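Local coordinates for erythrocyte membrane protein 1 (Plasmodium falciparum, PDB 6S8T) that binds the host receptor ICAM-1 through this DBLbeta domain, an adhesion used by malaria-infected red blood cells, at residues D26-A31 and W252-R257; K356-I361 and Y453-P458; S412-A417 and H422-V427. One frame throughout, in Å; residues are numbered along the deposited sequence.

Interaction 1 (D26-A31 and W252-R257); sequences DAQTEA and WWEANR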
# COMPACT_ATOMS: atom_id res chain seq x y z
N ASP A 26 -6.32 -19.26 -7.58
CA ASP A 26 -6.72 -19.12 -8.98
C ASP A 26 -5.54 -18.73 -9.86
O ASP A 26 -5.39 -19.24 -10.98
CB ASP A 26 -7.84 -18.08 -9.10
CG ASP A 26 -9.12 -18.52 -8.40
OD1 ASP A 26 -9.17 -19.67 -7.91
OD2 ASP A 26 -10.06 -17.71 -8.33
N ALA A 27 -4.69 -17.82 -9.37
CA ALA A 27 -3.50 -17.43 -10.14
C ALA A 27 -2.52 -18.58 -10.25
O ALA A 27 -1.87 -18.74 -11.29
CB ALA A 27 -2.83 -16.22 -9.49
N GLN A 28 -2.40 -19.40 -9.21
CA GLN A 28 -1.49 -20.54 -9.24
C GLN A 28 -1.91 -21.55 -10.31
O GLN A 28 -1.09 -21.99 -11.12
CB GLN A 28 -1.43 -21.20 -7.86
CG GLN A 28 -0.35 -22.26 -7.70
CD GLN A 28 0.96 -21.68 -7.20
OE1 GLN A 28 2.01 -22.31 -7.30
NE2 GLN A 28 0.90 -20.46 -6.67
N THR A 29 -3.19 -21.91 -10.32
CA THR A 29 -3.67 -22.92 -11.26
C THR A 29 -3.64 -22.40 -12.69
O THR A 29 -3.33 -23.15 -13.63
CB THR A 29 -5.08 -23.38 -10.88
OG1 THR A 29 -5.98 -22.27 -10.97
CG2 THR A 29 -5.09 -23.91 -9.46
N GLU A 30 -3.95 -21.11 -12.89
CA GLU A 30 -3.94 -20.56 -14.24
C GLU A 30 -2.52 -20.46 -14.79
O GLU A 30 -2.31 -20.62 -16.00
CB GLU A 30 -4.62 -19.19 -14.27
CG GLU A 30 -6.15 -19.27 -14.25
CD GLU A 30 -6.71 -19.93 -15.50
OE1 GLU A 30 -6.28 -19.58 -16.62
OE2 GLU A 30 -7.59 -20.82 -15.36
N ALA A 31 -1.54 -20.19 -13.92
CA ALA A 31 -0.14 -20.20 -14.36
C ALA A 31 0.34 -21.61 -14.68
O ALA A 31 1.19 -21.78 -15.57
CB ALA A 31 0.74 -19.56 -13.28
N TRP A 252 5.04 -14.83 -14.04
CA TRP A 252 6.38 -14.65 -13.48
C TRP A 252 6.31 -14.28 -12.00
O TRP A 252 7.13 -14.76 -11.20
CB TRP A 252 7.15 -13.58 -14.26
CG TRP A 252 8.59 -13.44 -13.84
CD1 TRP A 252 9.67 -14.08 -14.40
CD2 TRP A 252 9.11 -12.64 -12.77
NE1 TRP A 252 10.82 -13.71 -13.75
CE2 TRP A 252 10.51 -12.82 -12.75
CE3 TRP A 252 8.53 -11.77 -11.84
CZ2 TRP A 252 11.33 -12.18 -11.82
CZ3 TRP A 252 9.35 -11.13 -10.92
CH2 TRP A 252 10.73 -11.34 -10.92
N TRP A 253 5.35 -13.44 -11.62
CA TRP A 253 5.21 -13.10 -10.21
C TRP A 253 4.82 -14.32 -9.39
O TRP A 253 5.38 -14.54 -8.31
CB TRP A 253 4.18 -11.97 -10.04
CG TRP A 253 4.01 -11.55 -8.61
CD1 TRP A 253 2.92 -11.79 -7.81
CD2 TRP A 253 4.96 -10.85 -7.80
NE1 TRP A 253 3.14 -11.26 -6.56
CE2 TRP A 253 4.38 -10.68 -6.53
CE3 TRP A 253 6.24 -10.33 -8.03
CZ2 TRP A 253 5.03 -10.02 -5.49
CZ3 TRP A 253 6.89 -9.68 -6.99
CH2 TRP A 253 6.29 -9.53 -5.74
N GLU A 254 3.88 -15.13 -9.89
CA GLU A 254 3.47 -16.34 -9.16
C GLU A 254 4.64 -17.29 -8.96
O GLU A 254 4.73 -17.96 -7.92
CB GLU A 254 2.35 -17.05 -9.91
CG GLU A 254 1.00 -16.36 -9.81
CD GLU A 254 0.55 -16.22 -8.37
OE1 GLU A 254 0.55 -17.24 -7.64
OE2 GLU A 254 0.21 -15.09 -7.97
N ALA A 255 5.53 -17.38 -9.94
CA ALA A 255 6.65 -18.30 -9.86
C ALA A 255 7.72 -17.84 -8.87
O ALA A 255 8.43 -18.68 -8.31
CB ALA A 255 7.28 -18.49 -11.25
N ASN A 256 7.85 -16.53 -8.64
CA ASN A 256 8.98 -16.01 -7.88
C ASN A 256 8.58 -15.12 -6.71
O ASN A 256 9.46 -14.52 -6.08
CB ASN A 256 9.93 -15.25 -8.80
CG ASN A 256 10.46 -16.10 -9.93
OD1 ASN A 256 11.24 -17.03 -9.71
ND2 ASN A 256 10.06 -15.78 -11.15
N ARG A 257 7.29 -15.00 -6.39
CA ARG A 257 6.87 -14.09 -5.33
C ARG A 257 7.45 -14.48 -3.97
O ARG A 257 7.73 -13.61 -3.14
CB ARG A 257 5.35 -14.01 -5.25
CG ARG A 257 4.67 -15.33 -4.94
CD ARG A 257 3.16 -15.24 -5.11
NE ARG A 257 2.52 -14.40 -4.10
CZ ARG A 257 2.10 -14.85 -2.92
NH1 ARG A 257 2.26 -16.13 -2.60
NH2 ARG A 257 1.54 -14.02 -2.06
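Glu254 carries this contact and meets Ala27, Gln28 and Ala31. Its carboxylate sits against the methyl group of Ala27, with Ala27 CB 3.6 Å from Glu254 CD. The bend of the glutamate chain at chi2 (-59°) lays the carboxylate there. Farther back along the same side chain, Glu254 CB lies 4.5 Å from Ala31 CB. The small alanines let a folded glutamate fit between the segments 26-31 and 252-257, whose axes pass 9.8 Å apart.

Gln28 starts out beside the contact, and its end comes nearer. Its chain bends at chi2 and brings NE2 to 3.4 Å from Glu254 OE1. The amide and carboxylate planes are almost perpendicular, 89° apart. The other carboxylate oxygen, Glu254 OE2, is hydrogen-bonded to Tyr290 OH. His24, one turn before Gln28, also touches Glu254.

Residues beside Glu254 tie helix 246-268 to nearby loops. Trp253 and Arg257 both bind Asp289, next to Tyr290 in the chain, while Asn256 binds the backbone at Leu39 and Ala41, beyond the end of the first helix. The segments 26-31 and 252-257 cross steeply, at -111°. They lie on helices 16-32 and 246-268, so the contact joins the N-terminal helix to the helical core of the Duffy-binding-like fold.

Interaction 2 (K356-I361 and Y453-P458); sequences KQWNKI and YTFKDP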
# COMPACT_ATOMS: atom_id res chain seq x y z
N LYS A 356 -11.61 16.02 3.56
CA LYS A 356 -11.89 16.20 2.14
C LYS A 356 -11.37 15.02 1.32
O LYS A 356 -12.00 14.60 0.34
CB LYS A 356 -11.31 17.51 1.63
CG LYS A 356 -12.05 18.75 2.11
CD LYS A 356 -11.58 19.99 1.38
CE LYS A 356 -12.43 21.20 1.75
NZ LYS A 356 -12.02 22.41 0.98
N GLN A 357 -10.22 14.47 1.71
CA GLN A 357 -9.68 13.30 1.02
C GLN A 357 -10.58 12.08 1.23
O GLN A 357 -10.83 11.32 0.29
CB GLN A 357 -8.25 13.02 1.48
CG GLN A 357 -7.29 14.20 1.28
CD GLN A 357 -5.83 13.84 1.53
OE1 GLN A 357 -5.51 12.92 2.29
NE2 GLN A 357 -4.92 14.57 0.88
N TRP A 358 -11.08 11.90 2.45
CA TRP A 358 -11.91 10.73 2.75
C TRP A 358 -13.22 10.76 1.97
O TRP A 358 -13.72 9.70 1.56
CB TRP A 358 -12.18 10.65 4.25
CG TRP A 358 -13.19 9.61 4.65
CD1 TRP A 358 -14.48 9.83 5.06
CD2 TRP A 358 -13.00 8.19 4.69
NE1 TRP A 358 -15.10 8.63 5.34
CE2 TRP A 358 -14.21 7.61 5.12
CE3 TRP A 358 -11.92 7.34 4.40
CZ2 TRP A 358 -14.37 6.23 5.27
CZ3 TRP A 358 -12.08 5.98 4.55
CH2 TRP A 358 -13.30 5.44 4.98
N ASN A 359 -13.79 11.94 1.74
CA ASN A 359 -15.05 12.02 1.00
C ASN A 359 -14.88 11.56 -0.45
O ASN A 359 -15.79 10.93 -1.01
CB ASN A 359 -15.60 13.45 1.04
CG ASN A 359 -16.28 13.77 2.36
OD1 ASN A 359 -16.81 12.88 3.03
ND2 ASN A 359 -16.28 15.04 2.74
N LYS A 360 -13.74 11.85 -1.06
CA LYS A 360 -13.50 11.35 -2.41
C LYS A 360 -13.21 9.86 -2.40
O LYS A 360 -13.62 9.15 -3.33
CB LYS A 360 -12.34 12.12 -3.06
CG LYS A 360 -12.64 13.58 -3.32
CD LYS A 360 -11.49 14.24 -4.07
CE LYS A 360 -11.78 15.71 -4.33
NZ LYS A 360 -10.64 16.39 -5.00
N ILE A 361 -12.51 9.37 -1.37
CA ILE A 361 -12.18 7.95 -1.30
C ILE A 361 -13.44 7.11 -1.12
O ILE A 361 -13.64 6.11 -1.81
CB ILE A 361 -11.17 7.69 -0.16
CG1 ILE A 361 -9.82 8.32 -0.50
CG2 ILE A 361 -11.03 6.20 0.11
CD1 ILE A 361 -8.78 8.15 0.59
N TYR A 453 -17.76 10.51 15.91
CA TYR A 453 -17.39 10.62 14.50
C TYR A 453 -15.96 11.14 14.36
O TYR A 453 -15.57 12.09 15.04
CB TYR A 453 -18.38 11.54 13.78
CG TYR A 453 -18.16 11.70 12.29
CD1 TYR A 453 -17.91 10.59 11.48
CD2 TYR A 453 -18.22 12.95 11.70
CE1 TYR A 453 -17.72 10.74 10.12
CE2 TYR A 453 -18.03 13.10 10.34
CZ TYR A 453 -17.78 12.00 9.55
OH TYR A 453 -17.60 12.16 8.20
N THR A 454 -15.19 10.51 13.47
CA THR A 454 -13.77 10.84 13.36
C THR A 454 -13.55 12.26 12.86
O THR A 454 -12.58 12.91 13.25
CB THR A 454 -13.06 9.85 12.43
OG1 THR A 454 -13.72 9.81 11.16
CG2 THR A 454 -13.04 8.45 13.03
N PHE A 455 -14.44 12.76 12.00
CA PHE A 455 -14.30 14.09 11.41
C PHE A 455 -15.25 15.10 12.05
O PHE A 455 -15.71 16.03 11.38
CB PHE A 455 -14.52 14.02 9.90
CG PHE A 455 -13.74 12.93 9.23
CD1 PHE A 455 -12.37 13.05 9.04
CD2 PHE A 455 -14.37 11.78 8.78
CE1 PHE A 455 -11.65 12.04 8.43
CE2 PHE A 455 -13.66 10.77 8.15
CZ PHE A 455 -12.30 10.90 7.98
N LYS A 456 -15.56 14.93 13.34
CA LYS A 456 -16.44 15.84 14.05
C LYS A 456 -15.69 17.13 14.34
O LYS A 456 -14.75 17.15 15.14
CB LYS A 456 -16.93 15.19 15.34
CG LYS A 456 -18.14 15.86 15.97
CD LYS A 456 -19.32 15.88 15.02
CE LYS A 456 -20.63 15.79 15.79
NZ LYS A 456 -20.70 16.80 16.88
N ASP A 457 -16.10 18.22 13.68
CA ASP A 457 -15.39 19.49 13.83
C ASP A 457 -15.47 20.04 15.25
O ASP A 457 -14.43 20.49 15.76
CB ASP A 457 -15.91 20.50 12.80
CG ASP A 457 -15.89 19.96 11.38
OD1 ASP A 457 -14.97 19.19 11.05
OD2 ASP A 457 -16.81 20.29 10.61
N PRO A 458 -16.62 20.06 15.92
CA PRO A 458 -16.62 20.38 17.35
C PRO A 458 -16.47 19.12 18.18
O PRO A 458 -17.40 18.29 18.25
CB PRO A 458 -17.99 21.04 17.56
CG PRO A 458 -18.86 20.39 16.56
CD PRO A 458 -17.99 20.00 15.38
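This contact lies in the helical part of the Duffy-binding-like domain, where a C-terminal loop packs against long helix 335-372. That helix includes a predicted coiled coil. Residues 453-458 have no regular secondary structure, but Tyr453 to Lys456 form a type I beta turn, closed by a weak bond from Lys456 N to Tyr453 O. Phe455 is the third residue of the turn and points toward the helix. Trp358 points back from the helix, and both side chains are buried.

The two aromatic groups make the contact without any hydrogen bond between the segments. The centroids of the Trp358 five-membered ring and the Phe455 ring are 4.9 Å apart. Their planes are inclined at 31°, so the pair is oblique. Trp358 has CG anti to the backbone N (chi1 172°), which carries the indole out from the helix toward the turn. Phe455 CE2, at the far end of its ring, comes over one face of the indole.

More aromatic residues surround the pair. Phe436 meets Trp358 edge-to-face, and Phe305 of helix 293-319 meets the Phe455 ring. Trp301 of that helix also touches Phe455, so the turn packs on two helices. Within the turn, Thr454 OG1 lies 3.1 Å above one face of the Phe455 ring, offset toward its rim. At the indole, Phe455 CZ is 3.7 Å from both Trp358 CB and Trp358 CG, while Phe455 CE2 comes to 3.3 Å from Trp358 CD1.

Interaction 3 (S412-A417 and H422-V427); sequences SPYSTA and HQEGHV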
# COMPACT_ATOMS: atom_id res chain seq x y z
N SER A 412 -24.64 -6.15 5.11
CA SER A 412 -23.21 -6.37 5.09
C SER A 412 -22.48 -5.05 5.32
O SER A 412 -22.81 -4.04 4.69
CB SER A 412 -22.76 -6.97 3.75
OG SER A 412 -21.35 -7.02 3.66
N PRO A 413 -21.48 -5.02 6.21
CA PRO A 413 -20.70 -3.78 6.40
C PRO A 413 -19.82 -3.44 5.21
O PRO A 413 -19.39 -2.28 5.10
CB PRO A 413 -19.87 -4.07 7.65
CG PRO A 413 -19.74 -5.56 7.67
CD PRO A 413 -21.05 -6.09 7.13
N TYR A 414 -19.52 -4.39 4.33
CA TYR A 414 -18.63 -4.12 3.21
C TYR A 414 -19.25 -3.25 2.12
O TYR A 414 -18.58 -2.98 1.12
CB TYR A 414 -18.14 -5.44 2.59
CG TYR A 414 -17.21 -6.21 3.50
CD1 TYR A 414 -15.86 -5.92 3.54
CD2 TYR A 414 -17.68 -7.24 4.30
CE1 TYR A 414 -15.00 -6.61 4.37
CE2 TYR A 414 -16.83 -7.94 5.13
CZ TYR A 414 -15.48 -7.62 5.16
OH TYR A 414 -14.62 -8.31 5.98
N SER A 415 -20.49 -2.80 2.28
CA SER A 415 -21.11 -1.96 1.27
C SER A 415 -20.67 -0.50 1.34
O SER A 415 -21.05 0.28 0.46
CB SER A 415 -22.64 -2.05 1.37
OG SER A 415 -23.08 -1.67 2.66
N THR A 416 -19.88 -0.12 2.35
CA THR A 416 -19.33 1.23 2.46
C THR A 416 -17.86 1.15 2.86
O THR A 416 -17.42 0.18 3.49
CB THR A 416 -20.08 2.10 3.48
OG1 THR A 416 -19.87 1.59 4.80
CG2 THR A 416 -21.58 2.15 3.19
N ALA A 417 -17.11 2.19 2.49
CA ALA A 417 -15.69 2.24 2.84
C ALA A 417 -15.50 2.26 4.36
O ALA A 417 -14.60 1.61 4.89
CB ALA A 417 -15.04 3.45 2.19
N HIS A 422 -13.70 -0.62 9.38
CA HIS A 422 -13.99 -1.23 10.68
C HIS A 422 -13.91 -2.75 10.65
O HIS A 422 -13.82 -3.37 11.72
CB HIS A 422 -15.36 -0.77 11.18
CG HIS A 422 -15.38 0.65 11.66
ND1 HIS A 422 -14.74 1.06 12.80
CD2 HIS A 422 -15.97 1.75 11.13
CE1 HIS A 422 -14.92 2.36 12.97
NE2 HIS A 422 -15.67 2.80 11.97
N GLN A 423 -13.92 -3.36 9.47
CA GLN A 423 -13.78 -4.81 9.36
C GLN A 423 -12.32 -5.25 9.20
O GLN A 423 -11.92 -6.27 9.77
CB GLN A 423 -14.59 -5.34 8.17
CG GLN A 423 -16.10 -5.37 8.41
CD GLN A 423 -16.51 -6.45 9.40
OE1 GLN A 423 -17.15 -6.16 10.40
NE2 GLN A 423 -16.14 -7.69 9.11
N GLU A 424 -11.52 -4.50 8.44
CA GLU A 424 -10.18 -4.91 8.08
C GLU A 424 -9.08 -3.96 8.52
O GLU A 424 -7.90 -4.31 8.41
CB GLU A 424 -10.07 -5.10 6.55
CG GLU A 424 -11.19 -5.93 5.94
CD GLU A 424 -11.09 -7.40 6.30
OE1 GLU A 424 -10.01 -7.83 6.78
OE2 GLU A 424 -12.09 -8.13 6.11
N GLY A 425 -9.43 -2.77 9.02
CA GLY A 425 -8.45 -1.74 9.30
C GLY A 425 -7.88 -1.82 10.70
O GLY A 425 -8.27 -2.64 11.53
N HIS A 426 -6.93 -0.92 10.96
CA HIS A 426 -6.24 -0.83 12.24
C HIS A 426 -6.36 0.61 12.71
O HIS A 426 -5.49 1.44 12.43
CB HIS A 426 -4.79 -1.28 12.11
CG HIS A 426 -4.64 -2.69 11.63
ND1 HIS A 426 -4.84 -3.06 10.32
CD2 HIS A 426 -4.31 -3.83 12.29
CE1 HIS A 426 -4.64 -4.35 10.19
NE2 HIS A 426 -4.31 -4.85 11.37
N VAL A 427 -7.45 0.91 13.42
CA VAL A 427 -7.75 2.28 13.82
C VAL A 427 -7.81 2.36 15.34
O VAL A 427 -8.56 3.18 15.90
CB VAL A 427 -9.06 2.76 13.18
CG1 VAL A 427 -8.88 2.94 11.68
CG2 VAL A 427 -10.19 1.78 13.47
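A short helix, 417-424, is folded back against the turn that leads into it. The turn contains a 3-10 segment, 413-415, and an ST turn in which Ser412 OG accepts from Tyr414 N at 3.3 Å. Ser415 OG donates to Ser412 O at 3.1 Å. Thr416 is the N-cap, and its side chain binds Gly419 N.

Tyr414 and Glu424 make the hydrogen bond across the contact. Tyr414 OH donates to Glu424 OE2 over 2.5 Å. The hydroxyl meets the oxygen on its anti side, 15° out of the carboxylate plane. Glu424 OE2 lies at the ring edge, and the ring and carboxylate planes are nearly coplanar. Glu424 OE2 also accepts from the backbone N of Ala16, and Tyr414 OH is hydrogen-bonded to Ile15 N. The N-terminal chain thus closes the polar cluster. Those donors are consistent with a negatively charged acid.

Gln423 CG lies over one face of the Tyr414 ring. It is anti to the carbonyl carbon (chi1 -74°), which lets it touch both the ring face and Pro413. Gln423 CG is 3.7 Å from Pro413 CG. Beyond it the chain bends, and the amide stands at 72° to the tyrosine ring. Its NE2 donates to Tyr12 O, a second link to the N-terminal chain. The whole is an N-capped short helix, joined at its C-terminal end to its own entry turn and to the N-terminal segment of the DBLbeta domain.

Along the chain, interaction 1 closes before the other two begin, and interaction 3 falls within the stretch between the two segments of interaction 2. Interactions 2 and 3 have centres about 16 Å apart on the same side of the chain's centre. They touch directly: Trp358 CH2 packs on Ala417 CB at 3.8 Å. Helix 335-372 therefore meets both the C-terminal loop and the start of helix 417-424. Interaction 1 is remote, its centre about 39 Å from that of interaction 2 and about 29 Å from that of interaction 3. Helix 16-32 relates interactions 1 and 3: its later turns form part of interaction 1, and Ala16 at its start is hydrogen-bonded to Glu424 of interaction 3.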